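Local coordinates for decapping and exoribonuclease protein 1 (Kluyveromyces lactis, PDB 4GPS) that hydrolyses NAD and methylguanosine caps from the 5' ends of RNAs and degrades RNA as a metal-dependent 5'-3' exoribonuclease, at residues Leu200-Gln205 / Gln386-Leu391; Ile273-Gln278 / His379-Leu384. All blocks are in the same frame, centred on the assembly; numbering follows the deposited sequence.

Helix 370-393 takes part in both contacts: its residues 379-384 pack on strand 273-285 in contact 2, and residues 386-391, one residue further along, pack on strand 198-204 in contact 1. The centres of the two contacts lie about 11 Å apart. Each is mostly buried, but contact 2 sits nearer the middle of the chain, about 14 Å from its centre, against about 22 Å for contact 1. The short strand and helix segments are inclined at 57° in contact 1 and 102° in contact 2. Contact 1 is made by aliphatic side chains and a methionine; contact 2 adds a phenylalanine ring and a glutamine whose amide is held beside the strand.

Contact 1 (Leu200-Gln205 / Gln386-Leu391); sequences LLMTVQ and QNLLLL
Val204 straddles two neighbouring leucines of the helix, one with each methyl. Its CG2 lies 3.9 Å from Leu388 CB and 3.7 Å from the carbonyl oxygen Leu388 O, so this branch rests against the root of the leucine and the helix backbone. The other methyl, Val204 CG1, meets Leu389 CD2 at 4.1 Å. With CG1 anti to the backbone N (chi1 172°), the valine fork opens across the helix surface, and its two branches divide between Leu388 and Leu389. The valine and Leu388 side chains run antiparallel alongside one another, whereas Leu389 lies roughly perpendicular to the valine.

Two residues back along the strand, Met202 is the second residue to face the helix. The leucine branch CD1 of Leu388 comes within 3.9 Å of Met202 CB and 4.0 Å of Met202 SD, reaching the methionine both at its root and at its sulfur. The modelled spacing between Met202 CE and Leu388 CD1 is too short to be trusted, and nothing is rested on it.

This is helix-on-sheet packing in the RAI1-like PD-(D/E)XK nuclease fold, away from the metal site and the probable substrate-binding residues. The axes of strand 200-204 and helix 386-391 approach to 9.2 Å and cross at -57°. Alternation along the strand turns Met202 and Val204 to the helix and Thr203 away from it, where Thr203 OG1 hydrogen-bonds Thr399 OG1. Strand 198-204 is itself held between strands 210-213 and 399-404, both antiparallel to it; backbone bonds join Met202 to Phe400 and Thr203 to Leu211. Further side chains border the contact: Phe400 touches Leu388, Phe178 and Val402 touch Met202, and Thr176 touches Leu389.

Contact 2 (Ile273-Gln278 / His379-Leu384); sequences IDLLIQ and HIFQVL
Ile273 points the end of its longer branch at the turn of the helix that carries Phe381 and Gln382. Here the helix lies across the sheet of the PD-(D/E)XK nuclease fold: the axes of strand 273-278 and helix 379-384 cross at 102° and approach to 10.3 Å. Further along, strand 273-285 carries the metal ligand Asp282, but this contact lies away from that site.

Ile273 and Leu275, alternate residues on one face of the strand, both turn to the helix, and Phe381 answers both with different parts of its side chain. The terminal methyl Ile273 CD1 sits 4.4 Å from Phe381 CB and 3.5 Å from the carbonyl oxygen Phe381 O, at the root of the aromatic residue. Farther out along the ring, Leu275 CD2 approaches Phe381 CE1 obliquely at 4.3 Å. A chi1 of -88° swings the ring off the helix toward the strand, where Phe178 of strand 176-181, which also touches Ile273 and Leu275 and so joins both sides of the contact, meets it edge-to-face.

Gln382, at the next helix position, comes in at a slant to the isoleucine. Its CG is anti to the backbone N, and a bend at chi2 of 59° brings the amide round beside the isoleucine. The amide nitrogen Gln382 NE2 hydrogen-bonds Glu272 OE1, just ahead of the strand segment, which helps fix the rotation of the group. On the other arm of the amide, Gln382 OE1 rests 3.3 Å from Ile273 CD1 and 4.1 Å from Ile273 CG1.

Contact 1 (Leu200-Gln205 / Gln386-Leu391)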
ATOM      1  N   LEU A 200       6.252  11.919   9.190  1.00 39.12           N
ATOM      2  CA  LEU A 200       4.803  11.921   9.095  1.00 38.86           C
ATOM      3  C   LEU A 200       4.217  12.665  10.283  1.00 41.58           C
ATOM      4  O   LEU A 200       4.947  13.049  11.190  1.00 43.79           O
ATOM      5  CB  LEU A 200       4.267  10.459   9.097  1.00 42.08           C
ATOM      6  CG  LEU A 200       4.527   9.522   7.904  1.00 43.49           C
ATOM      7  CD1 LEU A 200       4.070   8.085   8.181  1.00 37.79           C
ATOM      8  CD2 LEU A 200       3.795  10.069   6.729  1.00 42.96           C
ATOM      9  N   LEU A 201       2.894  12.848  10.271  1.00 46.40           N
ATOM     10  CA  LEU A 201       2.152  13.482  11.356  1.00 45.47           C
ATOM     11  C   LEU A 201       1.189  12.444  11.886  1.00 46.69           C
ATOM     12  O   LEU A 201       0.553  11.717  11.117  1.00 49.94           O
ATOM     13  CB  LEU A 201       1.351  14.682  10.864  1.00 46.53           C
ATOM     14  CG  LEU A 201       2.153  15.885  10.380  1.00 52.65           C
ATOM     15  CD1 LEU A 201       1.186  17.057  10.250  1.00 54.07           C
ATOM     16  CD2 LEU A 201       3.282  16.235  11.367  1.00 45.20           C
ATOM     17  N   MET A 202       1.089  12.364  13.201  1.00 44.05           N
ATOM     18  CA  MET A 202       0.205  11.397  13.811  1.00 45.41           C
ATOM     19  C   MET A 202      -0.504  12.119  14.911  1.00 47.56           C
ATOM     20  O   MET A 202       0.130  12.657  15.828  1.00 45.34           O
ATOM     21  CB  MET A 202       1.004  10.197  14.325  1.00 48.35           C
ATOM     22  CG  MET A 202       1.607   9.418  13.170  1.00 48.73           C
ATOM     23  SD  MET A 202       2.393   7.832  13.508  1.00 50.06           S
ATOM     24  CE  MET A 202       1.268   7.169  14.531  1.00 50.21           C
ATOM     25  N   THR A 203      -1.828  12.160  14.782  1.00 44.94           N
ATOM     26  CA  THR A 203      -2.677  12.854  15.724  1.00 44.23           C
ATOM     27  C   THR A 203      -3.431  11.927  16.666  1.00 44.87           C
ATOM     28  O   THR A 203      -4.177  11.059  16.218  1.00 47.44           O
ATOM     29  CB  THR A 203      -3.731  13.746  14.978  1.00 44.69           C
ATOM     30  OG1 THR A 203      -3.058  14.734  14.180  1.00 48.09           O
ATOM     31  CG2 THR A 203      -4.648  14.444  15.990  1.00 39.49           C
ATOM     32  N   VAL A 204      -3.242  12.112  17.972  1.00 43.38           N
ATOM     33  CA  VAL A 204      -3.973  11.314  18.949  1.00 44.66           C
ATOM     34  C   VAL A 204      -5.288  12.046  19.140  1.00 47.95           C
ATOM     35  O   VAL A 204      -5.330  13.108  19.778  1.00 47.64           O
ATOM     36  CB  VAL A 204      -3.261  11.249  20.317  1.00 43.71           C
ATOM     37  CG1 VAL A 204      -4.166  10.564  21.341  1.00 37.63           C
ATOM     38  CG2 VAL A 204      -1.947  10.496  20.191  1.00 39.00           C
ATOM     39  N   GLN A 205      -6.361  11.483  18.586  1.00 46.74           N
ATOM     40  CA  GLN A 205      -7.671  12.122  18.693  1.00 48.79           C
ATOM     41  C   GLN A 205      -8.232  12.002  20.116  1.00 53.01           C
ATOM     42  O   GLN A 205      -7.763  11.205  20.924  1.00 51.72           O
ATOM     43  CB  GLN A 205      -8.651  11.497  17.689  1.00 42.18           C
ATOM     44  CG  GLN A 205      -8.058  11.303  16.299  1.00 47.27           C
ATOM     45  CD  GLN A 205      -9.025  10.644  15.322  1.00 49.91           C
ATOM     46  OE1 GLN A 205      -9.803   9.744  15.699  1.00 47.46           O
ATOM     47  NE2 GLN A 205      -8.976  11.081  14.052  1.00 50.58           N
ATOM     48  N   GLN A 386       2.190   2.975  22.093  1.00 47.32           N
ATOM     49  CA  GLN A 386       2.533   3.203  23.494  1.00 51.83           C
ATOM     50  C   GLN A 386       3.082   4.610  23.732  1.00 53.61           C
ATOM     51  O   GLN A 386       2.672   5.302  24.671  1.00 52.40           O
ATOM     52  CB  GLN A 386       3.563   2.157  23.974  1.00 55.47           C
ATOM     53  CG  GLN A 386       2.947   0.784  24.293  1.00 63.71           C
ATOM     54  CD  GLN A 386       1.815   0.876  25.324  1.00 70.62           C
ATOM     55  OE1 GLN A 386       2.067   1.006  26.527  1.00 75.59           O
ATOM     56  NE2 GLN A 386       0.561   0.833  24.850  1.00 70.28           N
ATOM     57  N   ASN A 387       3.991   5.036  22.859  1.00 49.98           N
ATOM     58  CA  ASN A 387       4.595   6.332  23.006  1.00 49.02           C
ATOM     59  C   ASN A 387       3.725   7.528  22.607  1.00 49.93           C
ATOM     60  O   ASN A 387       3.780   8.584  23.265  1.00 46.89           O
ATOM     61  CB  ASN A 387       5.949   6.338  22.290  1.00 52.21           C
ATOM     62  CG  ASN A 387       7.018   5.603  23.088  1.00 52.33           C
ATOM     63  OD1 ASN A 387       7.381   6.025  24.181  1.00 54.84           O
ATOM     64  ND2 ASN A 387       7.515   4.503  22.554  1.00 54.19           N
ATOM     65  N   LEU A 388       2.910   7.404  21.564  1.00 46.99           N
ATOM     66  CA  LEU A 388       2.083   8.566  21.247  1.00 49.82           C
ATOM     67  C   LEU A 388       1.045   8.726  22.349  1.00 51.75           C
ATOM     68  O   LEU A 388       0.685   9.853  22.694  1.00 53.75           O
ATOM     69  CB  LEU A 388       1.406   8.450  19.877  1.00 45.38           C
ATOM     70  CG  LEU A 388       2.415   8.600  18.743  1.00 47.81           C
ATOM     71  CD1 LEU A 388       1.853   8.089  17.465  1.00 49.62           C
ATOM     72  CD2 LEU A 388       2.795  10.040  18.614  1.00 46.75           C
ATOM     73  N   LEU A 389       0.574   7.617  22.923  1.00 50.41           N
ATOM     74  CA  LEU A 389      -0.422   7.735  23.982  1.00 53.91           C
ATOM     75  C   LEU A 389       0.219   8.307  25.243  1.00 57.83           C
ATOM     76  O   LEU A 389      -0.354   9.177  25.892  1.00 58.20           O
ATOM     77  CB  LEU A 389      -1.064   6.389  24.296  1.00 50.69           C
ATOM     78  CG  LEU A 389      -1.946   5.841  23.181  1.00 51.82           C
ATOM     79  CD1 LEU A 389      -2.596   4.574  23.670  1.00 43.44           C
ATOM     80  CD2 LEU A 389      -2.988   6.880  22.771  1.00 47.28           C
ATOM     81  N   LEU A 390       1.409   7.821  25.581  1.00 56.07           N
ATOM     82  CA  LEU A 390       2.103   8.308  26.749  1.00 56.46           C
ATOM     83  C   LEU A 390       2.347   9.823  26.637  1.00 58.29           C
ATOM     84  O   LEU A 390       2.011  10.582  27.548  1.00 54.41           O
ATOM     85  CB  LEU A 390       3.431   7.573  26.914  1.00 57.83           C
ATOM     86  CG  LEU A 390       4.236   8.042  28.125  1.00 61.08           C
ATOM     87  CD1 LEU A 390       3.359   7.866  29.349  1.00 59.49           C
ATOM     88  CD2 LEU A 390       5.539   7.254  28.273  1.00 58.59           C
ATOM     89  N   LEU A 391       2.916  10.262  25.513  1.00 58.99           N
ATOM     90  CA  LEU A 391       3.205  11.682  25.311  1.00 59.22           C
ATOM     91  C   LEU A 391       1.977  12.578  25.285  1.00 62.65           C
ATOM     92  O   LEU A 391       2.044  13.700  25.744  1.00 62.74           O
ATOM     93  CB  LEU A 391       3.979  11.905  24.010  1.00 56.23           C
ATOM     94  CG  LEU A 391       5.442  11.476  23.948  1.00 54.39           C
ATOM     95  CD1 LEU A 391       6.001  11.758  22.578  1.00 54.90           C
ATOM     96  CD2 LEU A 391       6.230  12.210  25.013  1.00 57.70           C
TER

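Contact 2 (Ile273-Gln278 / His379-Leu384)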
ATOM      1  N   ILE A 273      -3.927  -3.277  18.991  1.00 42.29           N
ATOM      2  CA  ILE A 273      -3.968  -2.399  17.834  1.00 39.19           C
ATOM      3  C   ILE A 273      -4.752  -2.868  16.591  1.00 38.90           C
ATOM      4  O   ILE A 273      -4.568  -3.986  16.148  1.00 39.91           O
ATOM      5  CB  ILE A 273      -2.492  -2.137  17.392  1.00 39.49           C
ATOM      6  CG1 ILE A 273      -1.737  -1.423  18.505  1.00 29.57           C
ATOM      7  CG2 ILE A 273      -2.441  -1.377  16.062  1.00 37.51           C
ATOM      8  CD1 ILE A 273      -0.203  -1.430  18.267  1.00 30.79           C
ATOM      9  N   ASP A 274      -5.609  -2.000  16.038  1.00 35.70           N
ATOM     10  CA  ASP A 274      -6.346  -2.289  14.802  1.00 38.26           C
ATOM     11  C   ASP A 274      -5.932  -1.201  13.822  1.00 42.36           C
ATOM     12  O   ASP A 274      -5.429  -0.164  14.237  1.00 45.35           O
ATOM     13  CB  ASP A 274      -7.886  -2.188  14.948  1.00 37.25           C
ATOM     14  CG  ASP A 274      -8.502  -3.387  15.624  1.00 43.08           C
ATOM     15  OD1 ASP A 274      -7.870  -4.456  15.624  1.00 44.72           O
ATOM     16  OD2 ASP A 274      -9.628  -3.251  16.157  1.00 46.19           O
ATOM     17  N   LEU A 275      -6.180  -1.436  12.534  1.00 39.81           N
ATOM     18  CA  LEU A 275      -5.890  -0.470  11.495  1.00 39.64           C
ATOM     19  C   LEU A 275      -7.144  -0.233  10.644  1.00 42.84           C
ATOM     20  O   LEU A 275      -7.828  -1.188  10.274  1.00 46.08           O
ATOM     21  CB  LEU A 275      -4.789  -0.983  10.569  1.00 36.68           C
ATOM     22  CG  LEU A 275      -3.339  -1.089  11.003  1.00 41.45           C
ATOM     23  CD1 LEU A 275      -2.483  -1.037   9.718  1.00 40.67           C
ATOM     24  CD2 LEU A 275      -2.964   0.034  11.962  1.00 38.96           C
ATOM     25  N   LEU A 276      -7.462   1.026  10.346  1.00 39.47           N
ATOM     26  CA  LEU A 276      -8.605   1.342   9.480  1.00 35.54           C
ATOM     27  C   LEU A 276      -7.879   2.089   8.357  1.00 39.06           C
ATOM     28  O   LEU A 276      -7.405   3.196   8.549  1.00 40.73           O
ATOM     29  CB  LEU A 276      -9.602   2.256  10.183  1.00 32.53           C
ATOM     30  CG  LEU A 276     -10.768   2.656   9.295  1.00 33.30           C
ATOM     31  CD1 LEU A 276     -11.684   1.478   9.042  1.00 32.44           C
ATOM     32  CD2 LEU A 276     -11.547   3.745   9.987  1.00 34.63           C
ATOM     33  N   ILE A 277      -7.817   1.460   7.194  1.00 38.85           N
ATOM     34  CA  ILE A 277      -7.079   1.933   6.055  1.00 37.57           C
ATOM     35  C   ILE A 277      -7.912   2.257   4.833  1.00 38.84           C
ATOM     36  O   ILE A 277      -8.885   1.544   4.516  1.00 39.26           O
ATOM     37  CB  ILE A 277      -6.054   0.826   5.648  1.00 39.82           C
ATOM     38  CG1 ILE A 277      -4.987   0.697   6.712  1.00 48.26           C
ATOM     39  CG2 ILE A 277      -5.425   1.101   4.318  1.00 44.41           C
ATOM     40  CD1 ILE A 277      -4.205  -0.617   6.578  1.00 51.63           C
ATOM     41  N   GLN A 278      -7.483   3.306   4.127  1.00 37.17           N
ATOM     42  CA  GLN A 278      -8.117   3.725   2.877  1.00 38.21           C
ATOM     43  C   GLN A 278      -7.174   3.402   1.694  1.00 36.95           C
ATOM     44  O   GLN A 278      -6.018   3.827   1.683  1.00 36.77           O
ATOM     45  CB  GLN A 278      -8.425   5.219   2.895  1.00 36.35           C
ATOM     46  CG  GLN A 278      -9.103   5.696   1.613  1.00 38.46           C
ATOM     47  CD  GLN A 278      -9.432   7.198   1.640  1.00 43.93           C
ATOM     48  OE1 GLN A 278      -9.010   7.962   0.754  1.00 44.10           O
ATOM     49  NE2 GLN A 278     -10.193   7.620   2.649  1.00 38.11           N
ATOM     50  N   HIS A 379       6.569  -4.462  15.389  1.00 42.59           N
ATOM     51  CA  HIS A 379       7.366  -3.667  16.326  1.00 44.81           C
ATOM     52  C   HIS A 379       7.067  -2.172  16.423  1.00 42.98           C
ATOM     53  O   HIS A 379       6.608  -1.736  17.483  1.00 46.57           O
ATOM     54  CB  HIS A 379       8.876  -3.835  16.069  1.00 45.18           C
ATOM     55  CG  HIS A 379       9.738  -3.128  17.076  1.00 45.35           C
ATOM     56  ND1 HIS A 379       9.990  -3.637  18.331  1.00 50.23           N
ATOM     57  CD2 HIS A 379      10.377  -1.934  17.024  1.00 43.58           C
ATOM     58  CE1 HIS A 379      10.748  -2.789  19.009  1.00 44.23           C
ATOM     59  NE2 HIS A 379      10.998  -1.750  18.238  1.00 43.70           N
ATOM     60  N   ILE A 380       7.319  -1.384  15.366  1.00 43.02           N
ATOM     61  CA  ILE A 380       7.095   0.074  15.465  1.00 43.51           C
ATOM     62  C   ILE A 380       5.681   0.433  15.718  1.00 42.80           C
ATOM     63  O   ILE A 380       5.442   1.470  16.318  1.00 44.75           O
ATOM     64  CB  ILE A 380       7.476   0.959  14.215  1.00 45.61           C
ATOM     65  CG1 ILE A 380       7.649   0.086  13.005  1.00 46.51           C
ATOM     66  CG2 ILE A 380       8.614   1.938  14.547  1.00 41.37           C
ATOM     67  CD1 ILE A 380       6.353  -0.142  12.372  1.00 47.72           C
ATOM     68  N   PHE A 381       4.721  -0.363  15.251  1.00 38.67           N
ATOM     69  CA  PHE A 381       3.374   0.062  15.572  1.00 40.96           C
ATOM     70  C   PHE A 381       3.086  -0.005  17.066  1.00 37.95           C
ATOM     71  O   PHE A 381       2.405   0.859  17.592  1.00 37.32           O
ATOM     72  CB  PHE A 381       2.334  -0.665  14.723  1.00 40.75           C
ATOM     73  CG  PHE A 381       2.060   0.032  13.430  1.00 34.93           C
ATOM     74  CD1 PHE A 381       1.183   1.101  13.382  1.00 38.35           C
ATOM     75  CD2 PHE A 381       2.723  -0.349  12.260  1.00 33.34           C
ATOM     76  CE1 PHE A 381       0.960   1.785  12.181  1.00 34.83           C
ATOM     77  CE2 PHE A 381       2.514   0.317  11.078  1.00 32.95           C
ATOM     78  CZ  PHE A 381       1.630   1.390  11.026  1.00 31.43           C
ATOM     79  N   GLN A 382       3.662  -0.984  17.755  1.00 39.40           N
ATOM     80  CA  GLN A 382       3.468  -1.106  19.189  1.00 43.60           C
ATOM     81  C   GLN A 382       4.259   0.024  19.839  1.00 46.25           C
ATOM     82  O   GLN A 382       3.787   0.693  20.757  1.00 49.90           O
ATOM     83  CB  GLN A 382       3.970  -2.469  19.684  1.00 45.51           C
ATOM     84  CG  GLN A 382       3.704  -2.755  21.167  1.00 42.96           C
ATOM     85  CD  GLN A 382       2.219  -2.719  21.517  1.00 45.20           C
ATOM     86  OE1 GLN A 382       1.373  -2.993  20.674  1.00 41.02           O
ATOM     87  NE2 GLN A 382       1.904  -2.382  22.768  1.00 41.84           N
ATOM     88  N   VAL A 383       5.466   0.265  19.348  1.00 47.18           N
ATOM     89  CA  VAL A 383       6.266   1.346  19.899  1.00 45.55           C
ATOM     90  C   VAL A 383       5.530   2.696  19.692  1.00 48.02           C
ATOM     91  O   VAL A 383       5.373   3.481  20.644  1.00 51.85           O
ATOM     92  CB  VAL A 383       7.678   1.332  19.251  1.00 46.89           C
ATOM     93  CG1 VAL A 383       8.447   2.589  19.608  1.00 43.60           C
ATOM     94  CG2 VAL A 383       8.440   0.077  19.713  1.00 36.52           C
ATOM     95  N   LEU A 384       5.049   2.949  18.473  1.00 41.60           N
ATOM     96  CA  LEU A 384       4.322   4.187  18.166  1.00 43.05           C
ATOM     97  C   LEU A 384       3.049   4.375  19.011  1.00 43.57           C
ATOM     98  O   LEU A 384       2.761   5.481  19.479  1.00 43.86           O
ATOM     99  CB  LEU A 384       3.934   4.242  16.686  1.00 37.94           C
ATOM    100  CG  LEU A 384       5.064   4.477  15.695  1.00 42.17           C
ATOM    101  CD1 LEU A 384       4.611   4.155  14.295  1.00 42.14           C
ATOM    102  CD2 LEU A 384       5.534   5.922  15.793  1.00 41.75           C
TER